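Membrane protein (PDB 5DL5) probably forms a beta-barrel channel of the OprD porin family that lets small solutes, perhaps including antibiotics, cross the outer membrane. Local coordinates at residues F118-V123 and S154-N159; D370-R375 and R403-Y408. One frame throughout, in Å; residues are numbered along the deposited sequence.

Contact 1 of 2, residues F118-V123 and S154-N159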
loop_
_atom_site.group_PDB
_atom_site.type_symbol
_atom_site.label_atom_id
_atom_site.label_comp_id
_atom_site.label_asym_id
_atom_site.label_seq_id
_atom_site.Cartn_x
_atom_site.Cartn_y
_atom_site.Cartn_z
ATOM N N PHE A 118 5.415 28.379 -0.236
ATOM C CA PHE A 118 6.433 29.437 -0.316
ATOM C C PHE A 118 7.588 28.851 -1.076
ATOM O O PHE A 118 8.048 27.762 -0.721
ATOM C CB PHE A 118 6.932 29.706 1.088
ATOM C CG PHE A 118 8.152 30.589 1.112
ATOM C CD1 PHE A 118 8.083 31.916 0.652
ATOM C CD2 PHE A 118 9.357 30.110 1.549
ATOM C CE1 PHE A 118 9.227 32.742 0.637
ATOM C CE2 PHE A 118 10.453 30.923 1.563
ATOM C CZ PHE A 118 10.387 32.239 1.094
ATOM N N SER A 119 8.046 29.548 -2.123
ATOM C CA SER A 119 9.107 29.098 -2.982
ATOM C C SER A 119 8.744 27.687 -3.563
ATOM O O SER A 119 7.744 27.583 -4.371
ATOM C CB SER A 119 10.398 29.266 -2.214
ATOM O OG SER A 119 11.519 28.761 -2.857
ATOM N N ASN A 120 9.545 26.653 -3.242
ATOM C CA ASN A 120 9.252 25.279 -3.588
ATOM C C ASN A 120 8.883 24.409 -2.433
ATOM O O ASN A 120 9.064 23.153 -2.495
ATOM C CB ASN A 120 10.449 24.651 -4.265
ATOM C CG ASN A 120 10.873 25.479 -5.445
ATOM O OD1 ASN A 120 10.166 25.592 -6.422
ATOM N ND2 ASN A 120 11.980 26.130 -5.306
ATOM N N THR A 121 8.287 24.980 -1.419
ATOM C CA THR A 121 7.840 24.183 -0.242
ATOM C C THR A 121 6.375 24.318 0.078
ATOM O O THR A 121 5.868 25.452 0.181
ATOM C CB THR A 121 8.673 24.676 0.987
ATOM O OG1 THR A 121 10.051 24.416 0.744
ATOM C CG2 THR A 121 8.251 24.011 2.266
ATOM N N THR A 122 5.662 23.202 0.236
ATOM C CA THR A 122 4.248 23.187 0.528
ATOM C C THR A 122 4.018 22.607 1.922
ATOM O O THR A 122 4.756 21.688 2.373
ATOM C CB THR A 122 3.549 22.362 -0.542
ATOM O OG1 THR A 122 3.810 22.989 -1.797
ATOM C CG2 THR A 122 2.025 22.319 -0.386
ATOM N N VAL A 123 3.030 23.147 2.641
ATOM C CA VAL A 123 2.519 22.572 3.877
ATOM C C VAL A 123 1.035 22.308 3.692
ATOM O O VAL A 123 0.277 23.153 3.242
ATOM C CB VAL A 123 2.761 23.467 5.124
ATOM C CG1 VAL A 123 2.331 22.750 6.428
ATOM C CG2 VAL A 123 4.250 23.847 5.237
ATOM N N SER A 154 9.147 19.680 0.596
ATOM C CA SER A 154 10.119 20.582 0.072
ATOM C C SER A 154 10.893 20.102 -1.142
ATOM O O SER A 154 11.578 19.004 -1.157
ATOM C CB SER A 154 11.050 20.947 1.218
ATOM O OG SER A 154 11.956 21.816 0.674
ATOM N N HIS A 155 10.798 20.903 -2.178
ATOM C CA HIS A 155 11.573 20.712 -3.354
ATOM C C HIS A 155 12.524 21.864 -3.573
ATOM O O HIS A 155 12.737 22.233 -4.728
ATOM C CB HIS A 155 10.669 20.612 -4.532
ATOM C CG HIS A 155 9.702 19.493 -4.502
ATOM N ND1 HIS A 155 8.402 19.646 -4.933
ATOM C CD2 HIS A 155 9.846 18.178 -4.190
ATOM C CE1 HIS A 155 7.764 18.485 -4.852
ATOM N NE2 HIS A 155 8.629 17.572 -4.429
ATOM N N GLU A 156 13.131 22.412 -2.521
ATOM C CA GLU A 156 14.046 23.563 -2.672
ATOM C C GLU A 156 15.343 23.148 -3.405
ATOM O O GLU A 156 15.994 24.002 -3.940
ATOM C CB GLU A 156 14.413 24.244 -1.315
ATOM C CG GLU A 156 13.208 24.740 -0.472
ATOM C CD GLU A 156 12.375 25.850 -1.153
ATOM O OE1 GLU A 156 12.901 26.517 -2.090
ATOM O OE2 GLU A 156 11.192 26.132 -0.747
ATOM N N ILE A 157 15.710 21.855 -3.427
ATOM C CA ILE A 157 16.910 21.347 -4.215
ATOM C C ILE A 157 16.426 20.487 -5.338
ATOM O O ILE A 157 15.601 19.568 -5.127
ATOM C CB ILE A 157 17.865 20.595 -3.303
ATOM C CG1 ILE A 157 18.431 21.576 -2.292
ATOM C CG2 ILE A 157 19.001 19.954 -4.086
ATOM C CD1 ILE A 157 18.157 21.140 -0.896
ATOM N N LYS A 158 16.859 20.815 -6.564
ATOM C CA LYS A 158 16.334 20.146 -7.723
ATOM C C LYS A 158 16.518 18.612 -7.524
ATOM O O LYS A 158 17.537 18.188 -6.975
ATOM C CB LYS A 158 17.111 20.569 -8.998
ATOM C CG LYS A 158 16.950 22.018 -9.431
ATOM C CD LYS A 158 15.762 22.264 -10.383
ATOM C CE LYS A 158 14.550 22.894 -9.690
ATOM N NZ LYS A 158 13.317 22.573 -10.445
ATOM N N ASN A 159 15.486 17.858 -7.891
ATOM C CA ASN A 159 15.513 16.405 -7.894
ATOM C C ASN A 159 15.599 15.770 -6.520
ATOM O O ASN A 159 15.792 14.543 -6.451
ATOM C CB ASN A 159 16.706 15.877 -8.692
ATOM C CG ASN A 159 16.888 16.591 -10.012
ATOM O OD1 ASN A 159 18.005 17.096 -10.303
ATOM N ND2 ASN A 159 15.840 16.605 -10.834
#

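Contact 2 of 2, residues D370-R375 and R403-Y408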
loop_
_atom_site.group_PDB
_atom_site.type_symbol
_atom_site.label_atom_id
_atom_site.label_comp_id
_atom_site.label_asym_id
_atom_site.label_seq_id
_atom_site.Cartn_x
_atom_site.Cartn_y
_atom_site.Cartn_z
ATOM N N ASP A 370 9.932 -24.015 13.506
ATOM C CA ASP A 370 10.882 -23.068 12.967
ATOM C C ASP A 370 10.851 -23.203 11.430
ATOM O O ASP A 370 11.561 -22.460 10.717
ATOM C CB ASP A 370 12.308 -23.364 13.543
ATOM C CG ASP A 370 12.483 -22.886 14.979
ATOM O OD1 ASP A 370 11.888 -21.886 15.339
ATOM O OD2 ASP A 370 13.217 -23.524 15.770
ATOM N N ASP A 371 10.046 -24.112 10.875
ATOM C CA ASP A 371 10.223 -24.448 9.470
ATOM C C ASP A 371 9.022 -24.337 8.539
ATOM O O ASP A 371 9.018 -24.957 7.468
ATOM C CB ASP A 371 10.739 -25.895 9.382
ATOM C CG ASP A 371 11.958 -26.134 10.265
ATOM O OD1 ASP A 371 12.984 -25.482 10.015
ATOM O OD2 ASP A 371 11.914 -26.945 11.229
ATOM N N ALA A 372 8.042 -23.530 8.889
ATOM C CA ALA A 372 6.808 -23.431 8.053
ATOM C C ALA A 372 7.153 -22.723 6.724
ATOM O O ALA A 372 8.240 -22.089 6.534
ATOM C CB ALA A 372 5.649 -22.679 8.809
ATOM N N GLN A 373 6.250 -22.928 5.768
ATOM C CA GLN A 373 6.437 -22.514 4.378
ATOM C C GLN A 373 5.126 -22.081 3.782
ATOM O O GLN A 373 4.090 -22.501 4.220
ATOM C CB GLN A 373 6.903 -23.761 3.524
ATOM C CG GLN A 373 8.176 -24.329 4.041
ATOM C CD GLN A 373 8.406 -25.726 3.610
ATOM O OE1 GLN A 373 9.329 -25.985 2.891
ATOM N NE2 GLN A 373 7.554 -26.650 4.065
ATOM N N GLU A 374 5.229 -21.342 2.694
ATOM C CA GLU A 374 4.078 -20.941 1.940
ATOM C C GLU A 374 4.489 -20.727 0.483
ATOM O O GLU A 374 5.678 -20.496 0.187
ATOM C CB GLU A 374 3.530 -19.618 2.481
ATOM C CG GLU A 374 4.481 -18.444 2.396
ATOM C CD GLU A 374 3.896 -17.121 3.022
ATOM O OE1 GLU A 374 4.653 -16.250 3.500
ATOM O OE2 GLU A 374 2.635 -16.912 3.021
ATOM N N ARG A 375 3.517 -20.868 -0.407
ATOM C CA ARG A 375 3.721 -20.459 -1.752
ATOM C C ARG A 375 2.476 -19.898 -2.414
ATOM O O ARG A 375 1.365 -20.320 -2.114
ATOM C CB ARG A 375 4.158 -21.697 -2.588
ATOM C CG ARG A 375 3.079 -22.661 -2.858
ATOM C CD ARG A 375 3.651 -23.854 -3.631
ATOM N NE ARG A 375 2.557 -24.714 -3.929
ATOM C CZ ARG A 375 2.185 -25.762 -3.212
ATOM N NH1 ARG A 375 2.892 -26.146 -2.136
ATOM N NH2 ARG A 375 1.085 -26.423 -3.585
ATOM N N ARG A 403 -0.921 -21.666 -0.986
ATOM C CA ARG A 403 -0.874 -22.798 -0.116
ATOM C C ARG A 403 0.194 -22.623 0.962
ATOM O O ARG A 403 1.212 -22.080 0.687
ATOM C CB ARG A 403 -0.574 -24.113 -0.898
ATOM C CG ARG A 403 -1.677 -24.599 -1.861
ATOM C CD ARG A 403 -3.007 -24.921 -1.215
ATOM N NE ARG A 403 -4.081 -25.244 -2.196
ATOM C CZ ARG A 403 -4.870 -24.372 -2.831
ATOM N NH1 ARG A 403 -4.756 -23.065 -2.661
ATOM N NH2 ARG A 403 -5.822 -24.816 -3.656
ATOM N N ALA A 404 -0.009 -23.208 2.150
ATOM C CA ALA A 404 0.945 -23.019 3.210
ATOM C C ALA A 404 1.010 -24.269 4.028
ATOM O O ALA A 404 0.082 -25.085 3.980
ATOM C CB ALA A 404 0.548 -21.793 4.042
ATOM N N SER A 405 2.067 -24.440 4.797
ATOM C CA SER A 405 2.078 -25.641 5.700
ATOM C C SER A 405 0.999 -25.585 6.806
ATOM O O SER A 405 0.333 -24.545 7.057
ATOM C CB SER A 405 3.463 -25.952 6.350
ATOM O OG SER A 405 4.146 -24.866 6.691
ATOM N N ASP A 406 0.843 -26.694 7.470
ATOM C CA ASP A 406 -0.170 -26.863 8.542
ATOM C C ASP A 406 -0.095 -25.795 9.661
ATOM O O ASP A 406 -1.166 -25.345 10.154
ATOM C CB ASP A 406 0.006 -28.207 9.240
ATOM C CG ASP A 406 -0.227 -29.321 8.338
ATOM O OD1 ASP A 406 -0.851 -29.022 7.307
ATOM O OD2 ASP A 406 0.145 -30.502 8.653
ATOM N N ALA A 407 1.153 -25.383 9.978
ATOM C CA ALA A 407 1.453 -24.484 11.064
ATOM C C ALA A 407 1.132 -23.009 10.725
ATOM O O ALA A 407 1.193 -22.202 11.573
ATOM C CB ALA A 407 2.946 -24.649 11.374
ATOM N N TYR A 408 0.893 -22.678 9.458
ATOM C CA TYR A 408 0.674 -21.330 8.945
ATOM C C TYR A 408 -0.624 -21.233 8.183
ATOM O O TYR A 408 -0.689 -20.766 7.034
ATOM C CB TYR A 408 1.834 -20.910 8.053
ATOM C CG TYR A 408 2.213 -19.451 7.928
ATOM C CD1 TYR A 408 2.547 -18.665 9.061
ATOM C CD2 TYR A 408 2.322 -18.856 6.680
ATOM C CE1 TYR A 408 3.002 -17.279 8.978
ATOM C CE2 TYR A 408 2.690 -17.505 6.588
ATOM C CZ TYR A 408 3.087 -16.741 7.759
ATOM O OH TYR A 408 3.451 -15.451 7.466
HETATM O O HOH W 1 3.738 -14.380 5.225
#

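Contact 1 of 2, residues F118-V123 and S154-N159
Ser-154 opens the contact by facing Thr-121 across an antiparallel non-hydrogen-bonded pair, their CA atoms 4.3 Å apart. Its OG, anti to its own backbone N, donates to Thr-121 OG1 at 3.2 Å. Next along the strand, His-155 N makes a straight bond to Asn-120 O (2.9 Å, 166°), approaching from above the carbonyl plane. The imidazole turns from the 118-123 segment: ND1 meets Glu-17 and NE2 meets Glu-161, a pairing with two carboxylates that would favour the protonated ring.

Glu-156 illustrates how one carboxylate can gather the donors of a tight turn. Its chain bends at chi2 (-63°), carrying the head back over the type II' turn from Phe-118 to Thr-121. OE1 accepts from Ser-119 OG at 2.7 Å through its syn lone pair, with a weak additional bond from Asn-120 ND2. OE2 uses its anti lone pair for Thr-121 OG1, a short bond of 2.5 Å, and takes a weak one from Asn-120 N. Thr-121 OG1 thus relays hydrogen bonding from Ser-154 to the carboxylate.

The turn joins strands 106-118 and 121-125, so the contact ties a hairpin tip to the end of strand 150-157. Strand 160-171 continues the pairing beyond Ser-154, while Glu-17 from the N-terminal region also binds Asn-120 OD1.

Contact 2 of 2, residues D370-R375 and R403-Y408
Over one face of the Arg-375 guanidinium lies Arg-403 CB, 3.9 Å above its centre, so an aliphatic root rather than a second charge packs there. Arg-403 bends at chi2 and sends its own guanidinium away to Asn-417. The Tyr-408 ring receives Glu-374 at its edge: OE2 sits in the ring plane, 3.6 Å from CE2, with the carboxylate turned 90° to the ring. A water bonded to Tyr-408 OH (2.5 Å) donates to Glu-374 OE1, bridging the two ends. Glu-374 OE2 is also held by Tyr-402 and Ser-324, and Glu-331, whose OE2 lies close to Glu-374 OE1, may raise the pKa of either carboxylate.

Between the arginine face and the Glu-374 face, the backbones pair. Arg-375 and Arg-403 exchange two nearly straight bonds, and Ser-405 N reaches Gln-373 O at 2.9 Å. Gln-373 N, however, bonds to Ser-405 OG (3.0 Å): a side-chain oxygen replaces a main-chain acceptor where strand pairing ends. From Ser-405 the chain enters a type I turn that brings Tyr-408 back over Ala-372, their CB atoms 4.3 Å apart. Such antiparallel pairing, ending where the strand gives way to a loop, is characteristic of a hairpin in an outer-membrane beta-barrel.

From the N terminus, the chain first passes through strands 29-43 to 106-118, then enters contact 1, which closes a loop of 30 residues between its segments by pairing strand 121-125 with strand 150-157; that loop includes the short strands 131-132 and 135-136. The following strands run on to 351-365 before contact 2 opens, and there strands 371-384 and 394-404 form a simple hairpin. The two loops lie in series, neither nesting nor crossing. The centres of contacts 1 and 2 lie about 47 Å apart, on opposite sides of the chain's centre, and the two do not touch. Beyond contact 2, strand 416-428 pairs with strand 29-43 and brings the two ends of the barrel wall together.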